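Local structure of pyroglutamyl-peptidase I (Fervidobacterium islandicum, 6LTQ) at residues V129-I143 against K208-I221. The protein probably removes the N-terminal pyroglutamyl residue from peptides as a thermophilic cysteine peptidase of the pyrrolidone carboxyl peptidase family. Numbering follows the deposited sequence. Where two conformers were deposited one is given.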
ATOM      1  N   VAL D 129      22.430  17.527   8.181  1.00 16.35           N
ATOM      2  CA  VAL D 129      22.412  17.851   6.757  1.00 19.40           C
ATOM      3  C   VAL D 129      21.059  18.460   6.407  1.00 23.85           C
ATOM      4  O   VAL D 129      20.022  18.105   6.988  1.00 22.89           O
ATOM      5  CB  VAL D 129      22.688  16.578   5.927  1.00 24.12           C
ATOM      6  CG1 VAL D 129      22.599  16.833   4.423  1.00 25.49           C
ATOM      7  CG2 VAL D 129      24.039  15.968   6.297  1.00 17.96           C
ATOM      8  N   LYS D 130      21.062  19.392   5.455  1.00 17.42           N
ATOM      9  CA  LYS D 130      19.837  20.062   5.017  1.00 17.31           C
ATOM     10  C   LYS D 130      19.029  19.086   4.163  1.00 18.40           C
ATOM     11  O   LYS D 130      19.036  19.119   2.933  1.00 16.75           O
ATOM     12  CB  LYS D 130      20.164  21.332   4.256  1.00 24.56           C
ATOM     13  CG  LYS D 130      20.961  22.341   5.073  1.00 35.23           C
ATOM     14  CD  LYS D 130      21.378  23.509   4.201  1.00 27.22           C
ATOM     15  CE  LYS D 130      20.236  24.502   4.035  1.00 47.51           C
ATOM     16  NZ  LYS D 130      20.321  25.630   5.011  1.00 70.18           N
ATOM     17  N   ILE D 131      18.325  18.183   4.846  1.00 18.97           N
ATOM     18  CA  ILE D 131      17.773  17.026   4.156  1.00 19.51           C
ATOM     19  C   ILE D 131      16.627  17.421   3.226  1.00 18.43           C
ATOM     20  O   ILE D 131      16.447  16.808   2.161  1.00 17.48           O
ATOM     21  CB  ILE D 131      17.374  15.956   5.190  1.00 18.89           C
ATOM     22  CG1 ILE D 131      16.976  14.645   4.503  1.00 17.70           C
ATOM     23  CG2 ILE D 131      16.290  16.458   6.157  1.00 21.77           C
ATOM     24  CD1 ILE D 131      16.876  13.480   5.500  1.00 15.05           C
ATOM     25  N   LYS D 132      15.850  18.456   3.571  1.00 18.69           N
ATOM     26  CA  LYS D 132      14.776  18.865   2.667  1.00 24.83           C
ATOM     27  C   LYS D 132      15.337  19.428   1.372  1.00 31.19           C
ATOM     28  O   LYS D 132      14.751  19.239   0.294  1.00 19.85           O
ATOM     29  CB  LYS D 132      13.875  19.914   3.330  1.00 27.29           C
ATOM     30  CG  LYS D 132      13.161  19.431   4.574  1.00 35.31           C
ATOM     31  CD  LYS D 132      12.141  18.361   4.274  1.00 43.35           C
ATOM     32  CE  LYS D 132      10.771  18.984   4.105  1.00 50.30           C
ATOM     33  NZ  LYS D 132      10.507  19.969   5.188  1.00 39.47           N
ATOM     34  N   ALA D 133      16.479  20.116   1.455  1.00 25.57           N
ATOM     35  CA  ALA D 133      17.118  20.620   0.248  1.00 23.03           C
ATOM     36  C   ALA D 133      17.637  19.485  -0.635  1.00 19.40           C
ATOM     37  O   ALA D 133      17.620  19.611  -1.867  1.00 19.00           O
ATOM     38  CB  ALA D 133      18.254  21.587   0.618  1.00 27.35           C
ATOM     39  N   VAL D 134      18.108  18.384  -0.045  1.00 18.00           N
ATOM     40  CA  VAL D 134      18.494  17.232  -0.860  1.00 15.97           C
ATOM     41  C   VAL D 134      17.276  16.704  -1.616  1.00 20.63           C
ATOM     42  O   VAL D 134      17.318  16.497  -2.832  1.00 17.06           O
ATOM     43  CB  VAL D 134      19.123  16.127   0.009  1.00 17.57           C
ATOM     44  CG1 VAL D 134      19.587  14.943  -0.870  1.00 14.60           C
ATOM     45  CG2 VAL D 134      20.284  16.664   0.835  1.00 18.72           C
ATOM     46  N   ALA D 135      16.168  16.507  -0.891  1.00 17.40           N
ATOM     47  CA  ALA D 135      14.948  15.997  -1.520  1.00 21.88           C
ATOM     48  C   ALA D 135      14.473  16.931  -2.611  1.00 25.11           C
ATOM     49  O   ALA D 135      14.065  16.483  -3.690  1.00 17.16           O
ATOM     50  CB  ALA D 135      13.847  15.804  -0.471  1.00 14.07           C
ATOM     51  N   GLU D 136      14.535  18.237  -2.359  1.00 23.41           N
ATOM     52  CA  GLU D 136      14.065  19.186  -3.353  1.00 25.04           C
ATOM     53  C   GLU D 136      14.955  19.173  -4.592  1.00 20.92           C
ATOM     54  O   GLU D 136      14.457  19.269  -5.714  1.00 21.90           O
ATOM     55  CB  GLU D 136      13.994  20.582  -2.745  1.00 28.98           C
ATOM     56  CG  GLU D 136      12.592  20.958  -2.313  1.00 49.24           C
ATOM     57  CD  GLU D 136      11.697  21.274  -3.508  1.00 74.58           C
ATOM     58  OE1 GLU D 136      11.334  22.457  -3.686  1.00 78.67           O
ATOM     59  OE2 GLU D 136      11.360  20.339  -4.267  1.00 64.41           O
ATOM     60  N   LEU D 137      16.270  19.034  -4.407  1.00 17.67           N
ATOM     61  CA  LEU D 137      17.186  18.954  -5.547  1.00 22.79           C
ATOM     62  C   LEU D 137      16.898  17.733  -6.405  1.00 18.92           C
ATOM     63  O   LEU D 137      16.829  17.826  -7.640  1.00 17.52           O
ATOM     64  CB  LEU D 137      18.639  18.899  -5.070  1.00 19.49           C
ATOM     65  CG  LEU D 137      19.645  18.996  -6.227  1.00 22.85           C
ATOM     66  CD1 LEU D 137      20.708  20.037  -5.901  1.00 29.22           C
ATOM     67  CD2 LEU D 137      20.288  17.677  -6.526  1.00 23.01           C
ATOM     68  N   LEU D 138      16.750  16.565  -5.770  1.00 18.14           N
ATOM     69  CA  LEU D 138      16.483  15.339  -6.517  1.00 15.81           C
ATOM     70  C   LEU D 138      15.177  15.431  -7.310  1.00 19.63           C
ATOM     71  O   LEU D 138      15.145  15.102  -8.505  1.00 18.09           O
ATOM     72  CB  LEU D 138      16.448  14.154  -5.563  1.00 17.03           C
ATOM     73  CG  LEU D 138      17.822  13.817  -4.965  1.00 15.26           C
ATOM     74  CD1 LEU D 138      17.698  12.727  -3.919  1.00 15.03           C
ATOM     75  CD2 LEU D 138      18.791  13.406  -6.080  1.00 17.82           C
ATOM     76  N   LYS D 139      14.115  15.954  -6.687  1.00 16.28           N
ATOM     77  CA  LYS D 139      12.837  16.068  -7.398  1.00 16.50           C
ATOM     78  C   LYS D 139      12.962  17.024  -8.574  1.00 18.17           C
ATOM     79  O   LYS D 139      12.437  16.769  -9.667  1.00 18.20           O
ATOM     80  CB  LYS D 139      11.715  16.568  -6.478  1.00 14.73           C
ATOM     81  CG  LYS D 139      11.284  15.649  -5.315  1.00 22.24           C
ATOM     82  CD  LYS D 139      10.310  16.429  -4.424  1.00 25.79           C
ATOM     83  CE  LYS D 139      10.034  15.688  -3.135  1.00 25.80           C
ATOM     84  NZ  LYS D 139       9.098  14.544  -3.390  1.00 19.69           N
ATOM     85  N   LYS D 140      13.722  18.103  -8.390  1.00 18.64           N
ATOM     86  CA  LYS D 140      13.784  19.101  -9.443  1.00 20.78           C
ATOM     87  C   LYS D 140      14.533  18.542 -10.625  1.00 19.05           C
ATOM     88  O   LYS D 140      14.361  18.973 -11.773  1.00 21.52           O
ATOM     89  CB  LYS D 140      14.487  20.285  -8.861  1.00 22.62           C
ATOM     90  CG  LYS D 140      13.562  21.424  -8.820  1.00 41.69           C
ATOM     91  CD  LYS D 140      12.297  20.699  -8.025  1.00 65.43           C
ATOM     92  CE  LYS D 140      11.025  21.612  -8.079  1.00 72.75           C
ATOM     93  NZ  LYS D 140      10.883  23.069  -7.585  1.00 71.05           N
ATOM     94  N   LYS D 141      15.401  17.574 -10.347  1.00 16.87           N
ATOM     95  CA  LYS D 141      16.094  16.799 -11.374  1.00 18.88           C
ATOM     96  C   LYS D 141      15.291  15.578 -11.845  1.00 24.04           C
ATOM     97  O   LYS D 141      15.864  14.657 -12.451  1.00 21.20           O
ATOM     98  CB  LYS D 141      17.444  16.299 -10.851  1.00 20.69           C
ATOM     99  CG  LYS D 141      18.381  17.423 -10.409  1.00 25.95           C
ATOM    100  CD  LYS D 141      18.827  18.266 -11.598  1.00 28.55           C
ATOM    101  CE  LYS D 141      19.762  19.374 -11.117  1.00 43.46           C
ATOM    102  NZ  LYS D 141      20.370  20.131 -12.238  1.00 39.85           N
ATOM    103  N   LYS D 142      13.998  15.527 -11.505  1.00 22.43           N
ATOM    104  CA  LYS D 142      13.042  14.521 -11.989  1.00 19.63           C
ATOM    105  C   LYS D 142      13.275  13.134 -11.394  1.00 20.41           C
ATOM    106  O   LYS D 142      12.968  12.115 -12.029  1.00 19.36           O
ATOM    107  CB  LYS D 142      13.032  14.441 -13.520  1.00 18.14           C
ATOM    108  CG  LYS D 142      12.793  15.800 -14.198  1.00 21.85           C
ATOM    109  CD  LYS D 142      12.749  15.637 -15.708  1.00 27.19           C
ATOM    110  CE  LYS D 142      12.807  16.984 -16.403  1.00 37.64           C
ATOM    111  NZ  LYS D 142      11.668  17.850 -16.008  1.00 58.75           N
ATOM    112  N   ILE D 143      13.805  13.068 -10.181  1.00 15.27           N
ATOM    113  CA  ILE D 143      14.037  11.797  -9.509  1.00 14.59           C
ATOM    114  C   ILE D 143      13.103  11.711  -8.310  1.00 10.78           C
ATOM    115  O   ILE D 143      13.178  12.563  -7.409  1.00 14.12           O
ATOM    116  CB  ILE D 143      15.506  11.640  -9.086  1.00 16.49           C
ATOM    117  CG1 ILE D 143      16.421  11.768 -10.315  1.00 22.30           C
ATOM    118  CG2 ILE D 143      15.717  10.302  -8.421  1.00 18.39           C
ATOM    119  CD1 ILE D 143      17.920  11.561 -10.009  1.00 19.49           C
ATOM    120  N   LYS D 208      22.540   7.846 -10.558  1.00 18.86           N
ATOM    121  CA  LYS D 208      22.424   9.266 -10.845  1.00 21.23           C
ATOM    122  C   LYS D 208      22.003  10.043  -9.599  1.00 20.29           C
ATOM    123  O   LYS D 208      22.518  11.141  -9.333  1.00 15.76           O
ATOM    124  CB  LYS D 208      21.443   9.488 -12.002  1.00 19.48           C
ATOM    125  CG  LYS D 208      21.183  10.953 -12.306  1.00 19.33           C
ATOM    126  CD  LYS D 208      20.263  11.147 -13.521  1.00 23.38           C
ATOM    127  CE  LYS D 208      19.977  12.624 -13.782  1.00 34.28           C
ATOM    128  NZ  LYS D 208      19.110  12.857 -14.983  1.00 30.01           N
ATOM    129  N   ALA D 209      21.086   9.484  -8.803  1.00 14.55           N
ATOM    130  CA  ALA D 209      20.639  10.202  -7.615  1.00 18.37           C
ATOM    131  C   ALA D 209      21.791  10.419  -6.638  1.00 17.63           C
ATOM    132  O   ALA D 209      22.009  11.535  -6.152  1.00 16.89           O
ATOM    133  CB  ALA D 209      19.495   9.445  -6.941  1.00 16.24           C
ATOM    134  N   VAL D 210      22.551   9.360  -6.356  1.00 19.90           N
ATOM    135  CA  VAL D 210      23.660   9.478  -5.417  1.00 15.76           C
ATOM    136  C   VAL D 210      24.742  10.384  -5.995  1.00 20.43           C
ATOM    137  O   VAL D 210      25.354  11.182  -5.270  1.00 20.44           O
ATOM    138  CB  VAL D 210      24.195   8.085  -5.052  1.00 27.29           C
ATOM    139  CG1 VAL D 210      25.448   8.202  -4.177  1.00 23.26           C
ATOM    140  CG2 VAL D 210      23.093   7.290  -4.309  1.00 16.98           C
ATOM    141  N   ARG D 211      24.975  10.291  -7.309  1.00 21.10           N
ATOM    142  CA  ARG D 211      25.919  11.185  -7.985  1.00 22.34           C
ATOM    143  C   ARG D 211      25.532  12.639  -7.778  1.00 23.62           C
ATOM    144  O   ARG D 211      26.368  13.473  -7.413  1.00 23.54           O
ATOM    145  CB  ARG D 211      25.993  10.775  -9.463  1.00 23.50           C
ATOM    146  CG  ARG D 211      27.003  11.486 -10.380  1.00 44.41           C
ATOM    147  CD  ARG D 211      26.506  11.832 -11.739  1.00 51.29           C
ATOM    148  NE  ARG D 211      26.067  10.625 -12.449  1.00 66.09           N
ATOM    149  CZ  ARG D 211      25.644  10.509 -13.715  1.00 66.02           C
ATOM    150  NH1 ARG D 211      25.782  11.476 -14.608  1.00 72.94           N
ATOM    151  NH2 ARG D 211      25.244   9.277 -14.145  1.00 62.72           N
ATOM    152  N   LEU D 212      24.242  12.937  -7.908  1.00 24.91           N
ATOM    153  CA  LEU D 212      23.777  14.306  -7.736  1.00 16.56           C
ATOM    154  C   LEU D 212      23.951  14.795  -6.304  1.00 23.90           C
ATOM    155  O   LEU D 212      24.174  15.993  -6.078  1.00 25.41           O
ATOM    156  CB  LEU D 212      22.311  14.435  -8.157  1.00 17.47           C
ATOM    157  CG  LEU D 212      22.042  14.478  -9.665  1.00 26.11           C
ATOM    158  CD1 LEU D 212      20.570  14.134  -9.976  1.00 23.07           C
ATOM    159  CD2 LEU D 212      22.422  15.851 -10.229  1.00 26.93           C
ATOM    160  N   ILE D 213      23.768  13.913  -5.319  1.00 16.90           N
ATOM    161  CA  ILE D 213      23.993  14.324  -3.936  1.00 19.36           C
ATOM    162  C   ILE D 213      25.461  14.698  -3.743  1.00 24.55           C
ATOM    163  O   ILE D 213      25.790  15.743  -3.167  1.00 23.76           O
ATOM    164  CB  ILE D 213      23.563  13.222  -2.955  1.00 20.63           C
ATOM    165  CG1 ILE D 213      22.043  12.962  -3.022  1.00 15.35           C
ATOM    166  CG2 ILE D 213      23.973  13.608  -1.524  1.00 18.57           C
ATOM    167  CD1 ILE D 213      21.630  11.716  -2.257  1.00 15.40           C
ATOM    168  N   LEU D 214      26.360  13.845  -4.241  1.00 24.13           N
ATOM    169  CA  LEU D 214      27.793  14.099  -4.110  1.00 25.95           C
ATOM    170  C   LEU D 214      28.199  15.369  -4.841  1.00 28.76           C
ATOM    171  O   LEU D 214      28.999  16.159  -4.325  1.00 35.20           O
ATOM    172  CB  LEU D 214      28.581  12.908  -4.641  1.00 25.76           C
ATOM    173  CG  LEU D 214      28.489  11.626  -3.817  1.00 22.78           C
ATOM    174  CD1 LEU D 214      29.033  10.437  -4.611  1.00 26.36           C
ATOM    175  CD2 LEU D 214      29.185  11.771  -2.446  1.00 20.65           C
ATOM    176  N   GLU D 215      27.640  15.600  -6.036  1.00 30.07           N
ATOM    177  CA  GLU D 215      28.012  16.781  -6.809  1.00 30.27           C
ATOM    178  C   GLU D 215      27.543  18.076  -6.164  1.00 40.71           C
ATOM    179  O   GLU D 215      28.121  19.129  -6.445  1.00 33.99           O
ATOM    180  CB  GLU D 215      27.432  16.720  -8.224  1.00 28.14           C
ATOM    181  CG  GLU D 215      28.170  15.823  -9.188  1.00 31.51           C
ATOM    182  CD  GLU D 215      27.473  15.734 -10.538  1.00 37.10           C
ATOM    183  OE1 GLU D 215      26.414  16.374 -10.703  1.00 37.79           O
ATOM    184  OE2 GLU D 215      27.943  14.975 -11.410  1.00 37.46           O
ATOM    185  N   ASN D 216      26.506  18.042  -5.323  1.00 25.69           N
ATOM    186  CA  ASN D 216      25.917  19.274  -4.808  1.00 31.49           C
ATOM    187  C   ASN D 216      26.059  19.411  -3.293  1.00 27.44           C
ATOM    188  O   ASN D 216      25.338  20.201  -2.676  1.00 26.44           O
ATOM    189  CB  ASN D 216      24.448  19.355  -5.232  1.00 26.50           C
ATOM    190  CG  ASN D 216      24.298  19.549  -6.723  1.00 36.04           C
ATOM    191  OD1 ASN D 216      24.362  20.675  -7.213  1.00 33.27           O
ATOM    192  ND2 ASN D 216      24.116  18.447  -7.460  1.00 25.71           N
ATOM    193  N   LEU D 217      27.015  18.688  -2.704  1.00 28.42           N
ATOM    194  CA  LEU D 217      27.104  18.547  -1.256  1.00 28.43           C
ATOM    195  C   LEU D 217      27.219  19.893  -0.556  1.00 33.97           C
ATOM    196  O   LEU D 217      26.722  20.062   0.562  1.00 32.55           O
ATOM    197  CB  LEU D 217      28.301  17.665  -0.909  1.00 34.45           C
ATOM    198  CG  LEU D 217      28.210  16.723   0.287  1.00 43.15           C
ATOM    199  CD1 LEU D 217      26.792  16.209   0.482  1.00 28.19           C
ATOM    200  CD2 LEU D 217      29.158  15.569   0.071  1.00 46.58           C
ATOM    201  N   LYS D 218      27.891  20.861  -1.187  1.00 33.92           N
ATOM    202  CA  LYS D 218      28.094  22.168  -0.561  1.00 37.60           C
ATOM    203  C   LYS D 218      26.783  22.804  -0.144  1.00 38.85           C
ATOM    204  O   LYS D 218      26.713  23.412   0.932  1.00 43.69           O
ATOM    205  CB  LYS D 218      28.815  23.152  -1.490  1.00 40.65           C
ATOM    206  CG  LYS D 218      30.241  22.819  -1.928  1.00 65.05           C
ATOM    207  CD  LYS D 218      30.233  21.591  -2.784  1.00 79.44           C
ATOM    208  CE  LYS D 218      29.311  21.793  -3.981  1.00 90.04           C
ATOM    209  NZ  LYS D 218      29.653  20.927  -5.127  1.00 95.41           N
ATOM    210  N   GLU D 219      25.736  22.650  -0.953  1.00 31.29           N
ATOM    211  CA  GLU D 219      24.444  23.261  -0.682  0.61 35.41           C
ATOM    212  C   GLU D 219      23.672  22.561   0.429  1.00 29.67           C
ATOM    213  O   GLU D 219      22.568  23.003   0.761  1.00 33.27           O
ATOM    214  CB  GLU D 219      23.597  23.276  -1.953  0.61 37.61           C
ATOM    215  CG  GLU D 219      24.315  23.825  -3.168  0.61 42.19           C
ATOM    216  CD  GLU D 219      23.941  25.266  -3.481  0.61 49.36           C
ATOM    217  OE1 GLU D 219      24.281  26.165  -2.681  0.61 52.38           O
ATOM    218  OE2 GLU D 219      23.306  25.499  -4.531  0.61 54.53           O
ATOM    219  N   PHE D 220      24.194  21.463   0.981  1.00 29.76           N
ATOM    220  CA  PHE D 220      23.486  20.723   2.019  1.00 26.93           C
ATOM    221  C   PHE D 220      24.171  20.755   3.375  1.00 26.23           C
ATOM    222  O   PHE D 220      23.560  20.346   4.370  1.00 25.43           O
ATOM    223  CB  PHE D 220      23.304  19.258   1.591  1.00 22.71           C
ATOM    224  CG  PHE D 220      22.774  19.100   0.202  1.00 22.76           C
ATOM    225  CD1 PHE D 220      21.688  19.846  -0.226  1.00 22.43           C
ATOM    226  CD2 PHE D 220      23.368  18.213  -0.683  1.00 22.11           C
ATOM    227  CE1 PHE D 220      21.188  19.699  -1.506  1.00 20.78           C
ATOM    228  CE2 PHE D 220      22.875  18.073  -1.972  1.00 18.39           C
ATOM    229  CZ  PHE D 220      21.789  18.820  -2.378  1.00 24.51           C
ATOM    230  N   ILE D 221      25.400  21.256   3.465  1.00 32.97           N
ATOM    231  CA  ILE D 221      26.071  21.275   4.762  1.00 26.22           C
ATOM    232  C   ILE D 221      26.519  22.684   5.128  1.00 46.86           C
ATOM    233  O   ILE D 221      25.831  23.658   4.827  1.00 53.63           O
ATOM    234  CB  ILE D 221      27.255  20.314   4.800  1.00 32.08           C
ATOM    235  CG1 ILE D 221      28.265  20.685   3.721  1.00 47.85           C
ATOM    236  CG2 ILE D 221      26.779  18.867   4.664  1.00 37.13           C
ATOM    237  CD1 ILE D 221      29.552  19.925   3.834  1.00 47.10           C
TER
HETATM  238  O   HOH W   1      16.511  11.791 -14.314  1.00 38.15           O
HETATM  239  O   HOH W   2      17.443  15.216 -14.616  1.00 38.18           O
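The ring of F220, close to the C-terminus, is wedged between the first turns of helix 131-140 and its own chain. V134 sets CG2 over one face, 3.6 Å from the centroid of the F220 ring, a CH-pi contact; on the opposite face lies the carbonyl oxygen of N216, offset toward the rim. L137 CD1 meets the ring edge at F220 CZ (3.9 Å), and the methyl of A133 lies near F220 CD1. F220 is fixed from behind as well: K130 N, at the N-cap position of the helix, gives a nearly straight hydrogen bond to F220 O (2.9 Å, 172°), while V129 CG1 packs on F220 CB. Cutting F220 back to an alanine is likely to open a gap beneath V134 CG2 and leave L137 CD1 without the ring edge it meets.

Further along, the bumps change sides. L137 swings its CG opposite the backbone N (chi1 -173°), which carries CD1 onto the amide of N216, 3.7 Å from N216 CG; that amide is held in turn by N216 ND2 bonding to L212 O on a lone pair. The side chains of V134 and I213 cross at about a right angle, V134 CG1 3.8 Å from I213 CG1. L138 CD2 lies on the backbone of A209, 3.7 Å from A209 O, and reaches L212 CB. The Schellman motif that ends the helix, with K142 at C-prime, brings in I143, whose CD1 fills the hollow among K208 CG, A209 and L212 CD1, 3.7 Å from the last. At the solvent edge two waters link K141 O to K208 NZ, one only weakly to the carbonyl.

The axes of segments 131-140 and 208-215 pass 10.3 Å apart, with 126° between their N-to-C directions. I131 and A135 of one helix and V210 and L214 of the other rest on strands of the central sheet, so two neighbouring helices are packed side by side on one face of an alpha/beta/alpha sandwich, as in pyroglutamyl peptidases.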